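PDB 4Q9D: benzoylformate decarboxylase from Mycobacterium smegmatis, which belongs to the thiamine pyrophosphate-dependent enzymes and assembles from four chains, each built of three alpha/beta domains, with a magnesium ion in the model. Local coordinates for residues 83-88 with 124-129; 76-81 with 119-124; 90-95 with 299-304. All blocks are in the same frame, centred on the assembly; numbering follows the deposited sequence.

Contact 1 of 3, residues 83-88 with 124-129; sequences GSLVAA and PWVKWS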
ATOM      1  N   GLY B  83      13.223   7.834   8.457  1.00 16.76           N
ATOM      2  CA  GLY B  83      14.596   7.500   8.076  1.00 17.74           C
ATOM      3  C   GLY B  83      15.229   6.574   9.103  1.00 20.89           C
ATOM      4  O   GLY B  83      15.862   5.567   8.778  1.00 21.01           O
ATOM      5  N   SER B  84      15.091   6.921  10.371  1.00 20.25           N
ATOM      6  CA  SER B  84      15.585   6.047  11.443  1.00 18.38           C
ATOM      7  C   SER B  84      14.817   4.724  11.450  1.00 18.92           C
ATOM      8  O   SER B  84      15.360   3.677  11.796  1.00 20.28           O
ATOM      9  CB  SER B  84      15.432   6.736  12.809  1.00 18.87           C
ATOM     10  OG  SER B  84      16.204   7.908  12.870  1.00 19.24           O
ATOM     11  N   LEU B  85      13.544   4.760  11.047  1.00 16.90           N
ATOM     12  CA  LEU B  85      12.767   3.527  10.966  1.00 12.96           C
ATOM     13  C   LEU B  85      13.435   2.495   9.993  1.00 18.70           C
ATOM     14  O   LEU B  85      13.570   1.318  10.311  1.00 17.71           O
ATOM     15  CB  LEU B  85      11.298   3.836  10.566  1.00 17.87           C
ATOM     16  CG  LEU B  85      10.444   2.579  10.386  1.00 20.15           C
ATOM     17  CD1 LEU B  85      10.353   1.760  11.701  1.00 15.83           C
ATOM     18  CD2 LEU B  85       9.031   2.949   9.834  1.00 16.51           C
ATOM     19  N   VAL B  86      13.860   2.946   8.820  1.00 20.06           N
ATOM     20  CA  VAL B  86      14.550   2.070   7.865  1.00 19.38           C
ATOM     21  C   VAL B  86      15.759   1.409   8.538  1.00 21.50           C
ATOM     22  O   VAL B  86      15.936   0.201   8.470  1.00 18.84           O
ATOM     23  CB  VAL B  86      15.042   2.877   6.636  1.00 21.01           C
ATOM     24  CG1 VAL B  86      15.827   1.960   5.610  1.00 17.84           C
ATOM     25  CG2 VAL B  86      13.869   3.542   5.957  1.00 18.15           C
ATOM     26  N   ALA B  87      16.563   2.213   9.234  1.00 18.57           N
ATOM     27  CA  ALA B  87      17.725   1.685   9.963  1.00 22.38           C
ATOM     28  C   ALA B  87      17.348   0.609  10.994  1.00 23.00           C
ATOM     29  O   ALA B  87      17.997  -0.426  11.080  1.00 21.99           O
ATOM     30  CB  ALA B  87      18.509   2.833  10.635  1.00 16.17           C
ATOM     31  N   ALA B  88      16.308   0.864  11.789  1.00 22.26           N
ATOM     32  CA  ALA B  88      15.852  -0.096  12.792  1.00 20.49           C
ATOM     33  C   ALA B  88      15.348  -1.372  12.113  1.00 19.93           C
ATOM     34  O   ALA B  88      15.565  -2.487  12.585  1.00 19.16           O
ATOM     35  CB  ALA B  88      14.727   0.537  13.673  1.00 16.98           C
ATOM     36  N   PRO B 124       7.016   0.563   3.482  1.00 16.76           N
ATOM     37  CA  PRO B 124       7.154  -0.839   3.795  1.00 19.30           C
ATOM     38  C   PRO B 124       8.226  -1.136   4.855  1.00 21.38           C
ATOM     39  O   PRO B 124       8.883  -2.085   4.757  1.00 20.72           O
ATOM     40  CB  PRO B 124       7.616  -1.396   2.474  1.00 16.06           C
ATOM     41  CG  PRO B 124       8.543  -0.365   1.991  1.00 19.98           C
ATOM     42  CD  PRO B 124       7.968   0.940   2.430  1.00 20.95           C
ATOM     43  N   TRP B 125       8.364  -0.319   5.855  1.00 17.29           N
ATOM     44  CA  TRP B 125       9.461  -0.493   6.812  1.00 18.46           C
ATOM     45  C   TRP B 125       9.051  -0.945   8.210  1.00 21.43           C
ATOM     46  O   TRP B 125       9.743  -0.645   9.181  1.00 21.23           O
ATOM     47  CB  TRP B 125      10.315   0.782   6.858  1.00 16.64           C
ATOM     48  CG  TRP B 125      10.934   0.996   5.501  1.00 20.73           C
ATOM     49  CD1 TRP B 125      10.535   1.879   4.553  1.00 20.95           C
ATOM     50  CD2 TRP B 125      12.023   0.257   4.930  1.00 18.49           C
ATOM     51  NE1 TRP B 125      11.326   1.761   3.427  1.00 21.47           N
ATOM     52  CE2 TRP B 125      12.250   0.781   3.639  1.00 22.28           C
ATOM     53  CE3 TRP B 125      12.853  -0.763   5.402  1.00 19.91           C
ATOM     54  CZ2 TRP B 125      13.254   0.293   2.802  1.00 20.27           C
ATOM     55  CZ3 TRP B 125      13.868  -1.252   4.560  1.00 20.19           C
ATOM     56  CH2 TRP B 125      14.050  -0.719   3.274  1.00 23.36           C
ATOM     57  N   VAL B 126       7.942  -1.687   8.307  1.00 14.31           N
ATOM     58  CA  VAL B 126       7.587  -2.316   9.577  1.00 18.46           C
ATOM     59  C   VAL B 126       7.130  -3.750   9.326  1.00 22.42           C
ATOM     60  O   VAL B 126       6.631  -4.044   8.247  1.00 16.56           O
ATOM     61  CB  VAL B 126       6.424  -1.560  10.285  1.00 20.91           C
ATOM     62  CG1 VAL B 126       6.935  -0.310  10.958  1.00 13.76           C
ATOM     63  CG2 VAL B 126       5.275  -1.258   9.276  1.00 19.23           C
ATOM     64  N   LYS B 127       7.293  -4.629  10.317  1.00 16.39           N
ATOM     65  CA  LYS B 127       6.744  -5.981  10.235  1.00 22.90           C
ATOM     66  C   LYS B 127       5.220  -5.958  10.240  1.00 21.86           C
ATOM     67  O   LYS B 127       4.595  -6.864   9.738  1.00 26.66           O
ATOM     68  CB  LYS B 127       7.200  -6.861  11.413  1.00 23.28           C
ATOM     69  CG  LYS B 127       8.705  -7.158  11.478  1.00 23.66           C
ATOM     70  CD  LYS B 127       9.022  -8.086  12.659  1.00 21.09           C
ATOM     71  CE  LYS B 127       8.591  -9.539  12.371  1.00 20.35           C
ATOM     72  NZ  LYS B 127       9.002 -10.414  13.544  1.00 22.06           N
ATOM     73  N   TRP B 128       4.633  -4.910  10.810  1.00 20.07           N
ATOM     74  CA  TRP B 128       3.213  -4.892  11.059  1.00 23.60           C
ATOM     75  C   TRP B 128       2.820  -3.460  11.401  1.00 21.40           C
ATOM     76  O   TRP B 128       3.562  -2.742  12.083  1.00 19.17           O
ATOM     77  CB  TRP B 128       2.892  -5.802  12.241  1.00 26.01           C
ATOM     78  CG  TRP B 128       1.425  -5.933  12.580  1.00 24.71           C
ATOM     79  CD1 TRP B 128       0.439  -6.417  11.770  1.00 36.52           C
ATOM     80  CD2 TRP B 128       0.792  -5.642  13.843  1.00 26.49           C
ATOM     81  NE1 TRP B 128      -0.764  -6.409  12.432  1.00 38.30           N
ATOM     82  CE2 TRP B 128      -0.567  -5.969  13.716  1.00 29.06           C
ATOM     83  CE3 TRP B 128       1.242  -5.134  15.058  1.00 31.56           C
ATOM     84  CZ2 TRP B 128      -1.489  -5.772  14.754  1.00 33.56           C
ATOM     85  CZ3 TRP B 128       0.326  -4.971  16.095  1.00 29.49           C
ATOM     86  CH2 TRP B 128      -1.012  -5.284  15.934  1.00 28.97           C
ATOM     87  N   SER B 129       1.634  -3.068  10.958  1.00 16.71           N
ATOM     88  CA  SER B 129       1.166  -1.694  11.099  1.00 18.85           C
ATOM     89  C   SER B 129      -0.340  -1.810  11.426  1.00 20.65           C
ATOM     90  O   SER B 129      -1.074  -2.515  10.732  1.00 19.48           O
ATOM     91  CB  SER B 129       1.374  -1.002   9.744  1.00 15.27           C
ATOM     92  OG  SER B 129       1.067   0.341   9.800  1.00 31.86           O
TER

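Contact 2 of 3, residues 76-81 with 119-124; sequences AGTGNA and TTMPKP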
ATOM      1  N   ALA B  76       3.021  13.829  11.346  1.00 24.69           N
ATOM      2  CA  ALA B  76       4.173  14.728  11.314  1.00 29.40           C
ATOM      3  C   ALA B  76       5.377  14.089  11.999  1.00 26.48           C
ATOM      4  O   ALA B  76       6.489  14.049  11.447  1.00 21.67           O
ATOM      5  CB  ALA B  76       3.822  16.050  12.020  1.00 24.11           C
ATOM      6  N   GLY B  77       5.140  13.602  13.210  1.00 19.06           N
ATOM      7  CA  GLY B  77       6.197  12.997  14.006  1.00 20.54           C
ATOM      8  C   GLY B  77       6.569  11.632  13.448  1.00 26.23           C
ATOM      9  O   GLY B  77       7.767  11.267  13.374  1.00 18.86           O
ATOM     10  N   THR B  78       5.555  10.858  13.059  1.00 19.48           N
ATOM     11  CA  THR B  78       5.842   9.577  12.417  1.00 20.57           C
ATOM     12  C   THR B  78       6.738   9.825  11.214  1.00 21.61           C
ATOM     13  O   THR B  78       7.740   9.140  10.995  1.00 22.28           O
ATOM     14  CB  THR B  78       4.543   8.844  12.037  1.00 20.12           C
ATOM     15  OG1 THR B  78       3.813   8.593  13.249  1.00 20.92           O
ATOM     16  CG2 THR B  78       4.846   7.541  11.376  1.00 22.42           C
ATOM     17  N   GLY B  79       6.391  10.835  10.440  1.00 18.36           N
ATOM     18  CA  GLY B  79       7.117  11.082   9.213  1.00 18.87           C
ATOM     19  C   GLY B  79       8.565  11.451   9.480  1.00 21.02           C
ATOM     20  O   GLY B  79       9.448  10.965   8.795  1.00 19.19           O
ATOM     21  N   ASN B  80       8.805  12.304  10.483  1.00 21.50           N
ATOM     22  CA  ASN B  80      10.162  12.723  10.831  1.00 22.35           C
ATOM     23  C   ASN B  80      11.070  11.558  11.207  1.00 21.41           C
ATOM     24  O   ASN B  80      12.283  11.658  11.081  1.00 21.30           O
ATOM     25  CB  ASN B  80      10.123  13.723  11.996  1.00 19.24           C
ATOM     26  CG  ASN B  80       9.768  15.130  11.550  1.00 29.83           C
ATOM     27  OD1 ASN B  80       9.733  15.457  10.338  1.00 21.16           O
ATOM     28  ND2 ASN B  80       9.509  15.984  12.527  1.00 21.70           N
ATOM     29  N   ALA B  81      10.471  10.467  11.691  1.00 20.69           N
ATOM     30  CA  ALA B  81      11.205   9.273  12.145  1.00 18.90           C
ATOM     31  C   ALA B  81      11.419   8.199  11.072  1.00 20.22           C
ATOM     32  O   ALA B  81      12.038   7.180  11.364  1.00 21.50           O
ATOM     33  CB  ALA B  81      10.491   8.633  13.392  1.00 16.67           C
ATOM     34  N   THR B 119      -1.865   3.377   8.775  1.00 17.88           N
ATOM     35  CA  THR B 119      -1.130   2.119   8.672  1.00 18.31           C
ATOM     36  C   THR B 119      -0.289   2.026   7.380  1.00 21.36           C
ATOM     37  O   THR B 119       0.665   1.281   7.332  1.00 20.07           O
ATOM     38  CB  THR B 119      -2.044   0.878   8.741  1.00 21.68           C
ATOM     39  OG1 THR B 119      -3.006   0.931   7.677  1.00 19.19           O
ATOM     40  CG2 THR B 119      -2.741   0.797  10.092  1.00 19.78           C
ATOM     41  N   THR B 120      -0.646   2.780   6.348  1.00 19.75           N
ATOM     42  CA  THR B 120       0.130   2.752   5.095  1.00 20.68           C
ATOM     43  C   THR B 120       1.434   3.526   5.212  1.00 20.51           C
ATOM     44  O   THR B 120       2.443   3.188   4.568  1.00 19.09           O
ATOM     45  CB  THR B 120      -0.718   3.282   3.911  1.00 22.21           C
ATOM     46  OG1 THR B 120      -1.815   2.390   3.724  1.00 20.85           O
ATOM     47  CG2 THR B 120       0.090   3.337   2.635  1.00 17.72           C
ATOM     48  N   MET B 121       1.432   4.549   6.070  1.00 19.08           N
ATOM     49  CA  MET B 121       2.563   5.485   6.113  1.00 19.66           C
ATOM     50  C   MET B 121       3.945   4.848   6.382  1.00 16.41           C
ATOM     51  O   MET B 121       4.883   5.099   5.652  1.00 20.82           O
ATOM     52  CB  MET B 121       2.292   6.655   7.092  1.00 17.29           C
ATOM     53  CG  MET B 121       3.365   7.749   7.011  1.00 18.88           C
ATOM     54  SD  MET B 121       2.972   9.117   8.168  1.00 21.75           S
ATOM     55  CE  MET B 121       4.287  10.222   7.651  1.00 19.01           C
ATOM     56  N   PRO B 122       4.076   4.023   7.434  1.00 20.71           N
ATOM     57  CA  PRO B 122       5.429   3.475   7.693  1.00 20.01           C
ATOM     58  C   PRO B 122       5.786   2.316   6.755  1.00 21.14           C
ATOM     59  O   PRO B 122       6.923   1.869   6.736  1.00 20.62           O
ATOM     60  CB  PRO B 122       5.336   2.942   9.144  1.00 15.62           C
ATOM     61  CG  PRO B 122       3.849   2.568   9.303  1.00 16.16           C
ATOM     62  CD  PRO B 122       3.119   3.712   8.517  1.00 14.71           C
ATOM     63  N   LYS B 123       4.818   1.817   6.005  1.00 15.89           N
ATOM     64  CA  LYS B 123       5.098   0.790   5.012  1.00 19.18           C
ATOM     65  C   LYS B 123       6.058   1.349   3.964  1.00 17.57           C
ATOM     66  O   LYS B 123       5.969   2.522   3.624  1.00 16.95           O
ATOM     67  CB  LYS B 123       3.801   0.339   4.337  1.00 19.12           C
ATOM     68  CG  LYS B 123       2.848  -0.415   5.302  1.00 23.20           C
ATOM     69  CD  LYS B 123       1.682  -1.026   4.496  1.00 22.33           C
ATOM     70  CE  LYS B 123       0.646  -1.796   5.368  1.00 29.22           C
ATOM     71  NZ  LYS B 123      -0.472  -2.248   4.455  1.00 32.46           N
ATOM     72  N   PRO B 124       7.016   0.563   3.482  1.00 16.76           N
ATOM     73  CA  PRO B 124       7.154  -0.839   3.795  1.00 19.30           C
ATOM     74  C   PRO B 124       8.226  -1.136   4.855  1.00 21.38           C
ATOM     75  O   PRO B 124       8.883  -2.085   4.757  1.00 20.72           O
ATOM     76  CB  PRO B 124       7.616  -1.396   2.474  1.00 16.06           C
ATOM     77  CG  PRO B 124       8.543  -0.365   1.991  1.00 19.98           C
ATOM     78  CD  PRO B 124       7.968   0.940   2.430  1.00 20.95           C
TER

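Contact 3 of 3, residues 90-95 with 299-304; sequences RANTPL and TADPHR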
ATOM      1  N   ARG B  90      16.252  -2.528   9.104  1.00 19.26           N
ATOM      2  CA  ARG B  90      17.428  -3.266   8.573  1.00 21.54           C
ATOM      3  C   ARG B  90      18.256  -3.947   9.682  1.00 26.54           C
ATOM      4  O   ARG B  90      18.847  -4.995   9.456  1.00 24.92           O
ATOM      5  CB  ARG B  90      18.333  -2.340   7.758  1.00 22.75           C
ATOM      6  CG  ARG B  90      17.708  -1.774   6.467  1.00 24.22           C
ATOM      7  CD  ARG B  90      17.369  -2.844   5.477  1.00 24.43           C
ATOM      8  NE  ARG B  90      17.301  -2.323   4.100  1.00 23.94           N
ATOM      9  CZ  ARG B  90      16.966  -3.068   3.042  1.00 30.98           C
ATOM     10  NH1 ARG B  90      16.642  -4.353   3.187  1.00 25.34           N
ATOM     11  NH2 ARG B  90      16.923  -2.525   1.836  1.00 26.16           N
ATOM     12  N   ALA B  91      18.291  -3.361  10.880  1.00 22.62           N
ATOM     13  CA  ALA B  91      18.987  -3.969  12.033  1.00 21.27           C
ATOM     14  C   ALA B  91      18.205  -5.074  12.751  1.00 25.07           C
ATOM     15  O   ALA B  91      18.692  -5.647  13.749  1.00 21.41           O
ATOM     16  CB  ALA B  91      19.390  -2.877  13.067  1.00 17.79           C
ATOM     17  N   ASN B  92      16.990  -5.361  12.289  1.00 22.87           N
ATOM     18  CA  ASN B  92      16.116  -6.289  13.031  1.00 18.08           C
ATOM     19  C   ASN B  92      15.921  -5.908  14.514  1.00 22.52           C
ATOM     20  O   ASN B  92      15.990  -6.740  15.421  1.00 20.22           O
ATOM     21  CB  ASN B  92      16.618  -7.730  12.895  1.00 20.78           C
ATOM     22  CG  ASN B  92      16.722  -8.177  11.434  1.00 23.89           C
ATOM     23  OD1 ASN B  92      17.798  -8.500  10.947  1.00 41.83           O
ATOM     24  ND2 ASN B  92      15.612  -8.171  10.740  1.00 25.23           N
ATOM     25  N   THR B  93      15.694  -4.632  14.769  1.00 22.70           N
ATOM     26  CA  THR B  93      15.524  -4.183  16.138  1.00 20.14           C
ATOM     27  C   THR B  93      14.042  -4.226  16.539  1.00 25.15           C
ATOM     28  O   THR B  93      13.201  -3.678  15.827  1.00 19.46           O
ATOM     29  CB  THR B  93      16.032  -2.751  16.289  1.00 24.45           C
ATOM     30  OG1 THR B  93      17.386  -2.684  15.814  1.00 19.75           O
ATOM     31  CG2 THR B  93      15.972  -2.301  17.774  1.00 17.70           C
ATOM     32  N   PRO B  94      13.715  -4.891  17.672  1.00 21.41           N
ATOM     33  CA  PRO B  94      12.308  -4.963  18.107  1.00 17.29           C
ATOM     34  C   PRO B  94      11.812  -3.656  18.718  1.00 26.25           C
ATOM     35  O   PRO B  94      11.844  -3.503  19.926  1.00 29.07           O
ATOM     36  CB  PRO B  94      12.307  -6.095  19.164  1.00 18.47           C
ATOM     37  CG  PRO B  94      13.689  -6.039  19.770  1.00 21.78           C
ATOM     38  CD  PRO B  94      14.622  -5.615  18.583  1.00 21.54           C
ATOM     39  N   LEU B  95      11.361  -2.721  17.890  1.00 22.99           N
ATOM     40  CA  LEU B  95      10.823  -1.476  18.407  1.00 17.56           C
ATOM     41  C   LEU B  95       9.317  -1.460  18.248  1.00 23.35           C
ATOM     42  O   LEU B  95       8.807  -1.810  17.185  1.00 18.90           O
ATOM     43  CB  LEU B  95      11.407  -0.268  17.673  1.00 17.33           C
ATOM     44  CG  LEU B  95      12.931  -0.092  17.794  1.00 24.85           C
ATOM     45  CD1 LEU B  95      13.375   1.144  17.057  1.00 17.53           C
ATOM     46  CD2 LEU B  95      13.333   0.010  19.274  1.00 18.71           C
ATOM     47  N   THR B 299      20.646 -18.070   8.404  1.00 19.46           N
ATOM     48  CA  THR B 299      20.167 -16.768   8.859  1.00 19.77           C
ATOM     49  C   THR B 299      18.845 -16.931   9.568  1.00 22.45           C
ATOM     50  O   THR B 299      18.089 -17.886   9.297  1.00 24.73           O
ATOM     51  CB  THR B 299      19.970 -15.783   7.674  1.00 21.02           C
ATOM     52  OG1 THR B 299      19.393 -14.566   8.151  1.00 20.77           O
ATOM     53  CG2 THR B 299      19.038 -16.366   6.604  1.00 17.84           C
ATOM     54  N   ALA B 300      18.545 -16.006  10.470  1.00 19.87           N
ATOM     55  CA  ALA B 300      17.251 -16.046  11.167  1.00 21.91           C
ATOM     56  C   ALA B 300      16.213 -15.274  10.356  1.00 29.05           C
ATOM     57  O   ALA B 300      15.029 -15.263  10.696  1.00 23.25           O
ATOM     58  CB  ALA B 300      17.368 -15.469  12.573  1.00 26.83           C
ATOM     59  N   ASP B 301      16.653 -14.636   9.269  1.00 22.23           N
ATOM     60  CA  ASP B 301      15.744 -13.803   8.480  1.00 22.54           C
ATOM     61  C   ASP B 301      15.455 -14.370   7.092  1.00 21.54           C
ATOM     62  O   ASP B 301      16.244 -14.204   6.172  1.00 23.22           O
ATOM     63  CB  ASP B 301      16.295 -12.374   8.386  1.00 19.86           C
ATOM     64  CG  ASP B 301      15.350 -11.416   7.637  1.00 28.14           C
ATOM     65  OD1 ASP B 301      14.279 -11.856   7.144  1.00 21.84           O
ATOM     66  OD2 ASP B 301      15.695 -10.212   7.530  1.00 33.32           O
ATOM     67  N   PRO B 302      14.279 -14.998   6.928  1.00 18.09           N
ATOM     68  CA  PRO B 302      13.913 -15.632   5.659  1.00 17.72           C
ATOM     69  C   PRO B 302      14.015 -14.688   4.459  1.00 19.16           C
ATOM     70  O   PRO B 302      14.155 -15.162   3.331  1.00 22.78           O
ATOM     71  CB  PRO B 302      12.448 -16.080   5.879  1.00 21.84           C
ATOM     72  CG  PRO B 302      12.238 -16.006   7.375  1.00 22.68           C
ATOM     73  CD  PRO B 302      13.158 -14.966   7.892  1.00 22.85           C
ATOM     74  N   HIS B 303      13.919 -13.379   4.695  1.00 23.57           N
ATOM     75  CA  HIS B 303      14.054 -12.439   3.613  1.00 28.50           C
ATOM     76  C   HIS B 303      15.493 -12.476   3.065  1.00 25.66           C
ATOM     77  O   HIS B 303      15.718 -12.408   1.842  1.00 24.84           O
ATOM     78  CB  HIS B 303      13.699 -10.998   4.046  1.00 21.99           C
ATOM     79  CG  HIS B 303      14.061  -9.986   3.004  1.00 25.90           C
ATOM     80  ND1 HIS B 303      15.178  -9.168   3.103  1.00 32.47           N
ATOM     81  CD2 HIS B 303      13.507  -9.700   1.799  1.00 21.24           C
ATOM     82  CE1 HIS B 303      15.265  -8.414   2.029  1.00 21.54           C
ATOM     83  NE2 HIS B 303      14.255  -8.711   1.221  1.00 29.11           N
ATOM     84  N   ARG B 304      16.459 -12.560   3.974  1.00 22.16           N
ATOM     85  CA  ARG B 304      17.881 -12.610   3.592  1.00 23.85           C
ATOM     86  C   ARG B 304      18.268 -13.884   2.833  1.00 28.19           C
ATOM     87  O   ARG B 304      19.091 -13.834   1.914  1.00 23.99           O
ATOM     88  CB  ARG B 304      18.800 -12.410   4.804  1.00 20.81           C
ATOM     89  CG  ARG B 304      18.909 -10.953   5.216  1.00 35.01           C
ATOM     90  CD  ARG B 304      19.206 -10.162   3.916  1.00 47.67           C
ATOM     91  NE  ARG B 304      18.893  -8.743   3.977  1.00 55.45           N
ATOM     92  CZ  ARG B 304      19.218  -7.864   3.026  1.00 48.77           C
ATOM     93  NH1 ARG B 304      19.906  -8.234   1.936  1.00 46.88           N
ATOM     94  NH2 ARG B 304      18.880  -6.599   3.192  1.00 44.89           N
TER
HETATM   95  O   HOH W   1      17.973  -8.853   7.855  1.00 27.57           O

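Contact 1 of 3, residues 83-88 with 124-129
Val-86 holds CG1 anti to its backbone N (chi1 178°) and CG2 beside that N, while Trp-125 folds its ring back beside its own N (chi1 -63°); together these rotations lay the valine's two methyls across one face of the indole. CG2 stands 3.8 Å from the centroid of the five-membered ring of Trp-125 and only 3° off the ring normal, a CH-pi contact of nearly direct approach. CG1 of Val-86 serves the six-membered ring, 3.9 Å from Trp-125 CZ3, so the forked side chain covers both rings of the bicycle. On the opposite face lies Pro-124, its CG 3.7 Å above the Trp-125 ring plane, and the ring of Tyr-89 meets the indole nearly at right angles. Held between these neighbours, the large flat group is probably restricted in its rotation.

One residue earlier on the helix, Leu-85 packs on the backbone as well as on side chains. Its CG comes within 3.5 Å of Trp-125 O, and both of its methyls are also close to that oxygen, which therefore faces hydrocarbon on this side. The CD2 methyl of Leu-85 reaches further, to Trp-125 CB at 3.9 Å and to Val-126 CG1 at 4.0 Å. A branched leucine suits this place, its fork resting on carbonyl oxygen, CB and valine methyl alike, and Pro-122 and Pro-156 add to its apolar surroundings. Met-121 of the second subunit packs on both Val-86 and Trp-125, so the patch forms part of a subunit interface. Such buried apolar packing of a helix on the loop that enters an edge strand is characteristic of a parallel alpha/beta sheet domain, here the N-terminal thiamine pyrophosphate-binding one: helix 82-90 meets the approach to strand 128-130.

Contact 2 of 3, residues 76-81 with 119-124
Met-121 lays its thioether end along Thr-78 and over the backbone of Gly-79, the two side chains of Met-121 and Thr-78 sliding past each other in opposite directions. In the methionine, CG anti to the backbone N (chi1 -172°) and the straight chain beyond it carry the sulfur and the terminal methyl across from the loop to the helix. Its SD lies 4.0 Å from Thr-78 CG2, the methyl branch of the threonine. The other branch is engaged within the helix, where Thr-78 OG1 bonds to Thr-74 O; a threonine thus offers its methyl toward the methionine and satisfies its hydroxyl locally. Beyond the sulfur, CE of Met-121 settles 3.3 Å from Gly-79 CA and 3.5 Å from Gly-79 N. This is close packing, possible because glycine leaves the helix surface bare just where the methyl arrives.

The methionine is presented by a type I turn from Thr-120 to Lys-123, closed by a weak backbone bond, and within the same loop Thr-120 OG1 hydrogen-bonds Asp-117 OD1. Trp-125 of the second subunit also packs on Met-121, while Phe-158 on strand 157-162 touches both Thr-78 and Pro-122. With a soft, polarisable sulfur, methyl groups and a bare stretch of glycine backbone in contact, the buried packing implies cohesion by dispersion and shape rather than by directed polar bonds.

Contact 3 of 3, residues 90-95 with 299-304
Two helix ends face each other here: Asn-92 forms the Schellman motif that closes helix 82-90, and Asp-301 is the N-cap of helix 302-307. Positive phi is tolerated well by asparagine, and the short carboxylate of aspartate is apt for capping: its OD1 accepts from His-303 N at 2.9 Å, the donor lying well above the carboxylate plane. A water 2.7 Å from Asp-301 OD2 and 3.1 Å from Asn-92 OD1 lies placed to link the amide and the carboxylate, whose planes are 83° apart, though it cannot serve all the acceptors around it at once. Asn-92 ND2 turns to Met-154 O instead.

Alongside, Arg-90 and Arg-304 cross at about a right angle, bringing Arg-90 NH1 within 3.2 Å of Arg-304 NH2. Asp-110 of the second subunit, whose OD2 forms salt bridges with both nitrogens, probably offsets the like charges and makes this closeness tolerable. Long arginines suit the task of reaching a shared carboxylate from two different domains. The contact sits at the surface, between the turn leading from helix 82-90 into strand 95-101 and the turn leading from strand 294-299 into helix 302-307, with Pro-153 packed against Asp-301.

In the fold
From the N terminus the chain passes through 76-81, 83-88 and 90-95 on two successive helices and the turn after them. Strand 95-101 and a long loop then bring it to 119-124, closing contact 2 across 37 residues, and directly on to 124-129, closing contact 1 across 35. Contact 3 closes much later, after 203 residues, when the central domain supplies 299-304. Every pair crosses rather than nests. Contacts 1 and 2 share Pro-124 and meet where Ser-129 OG reaches Thr-119 O; contacts 1 and 3 meet through Trp-125 and Arg-90. Two contacts thus consolidate the N-terminal domain, the third joins it to the central domain, and all touch the second subunit.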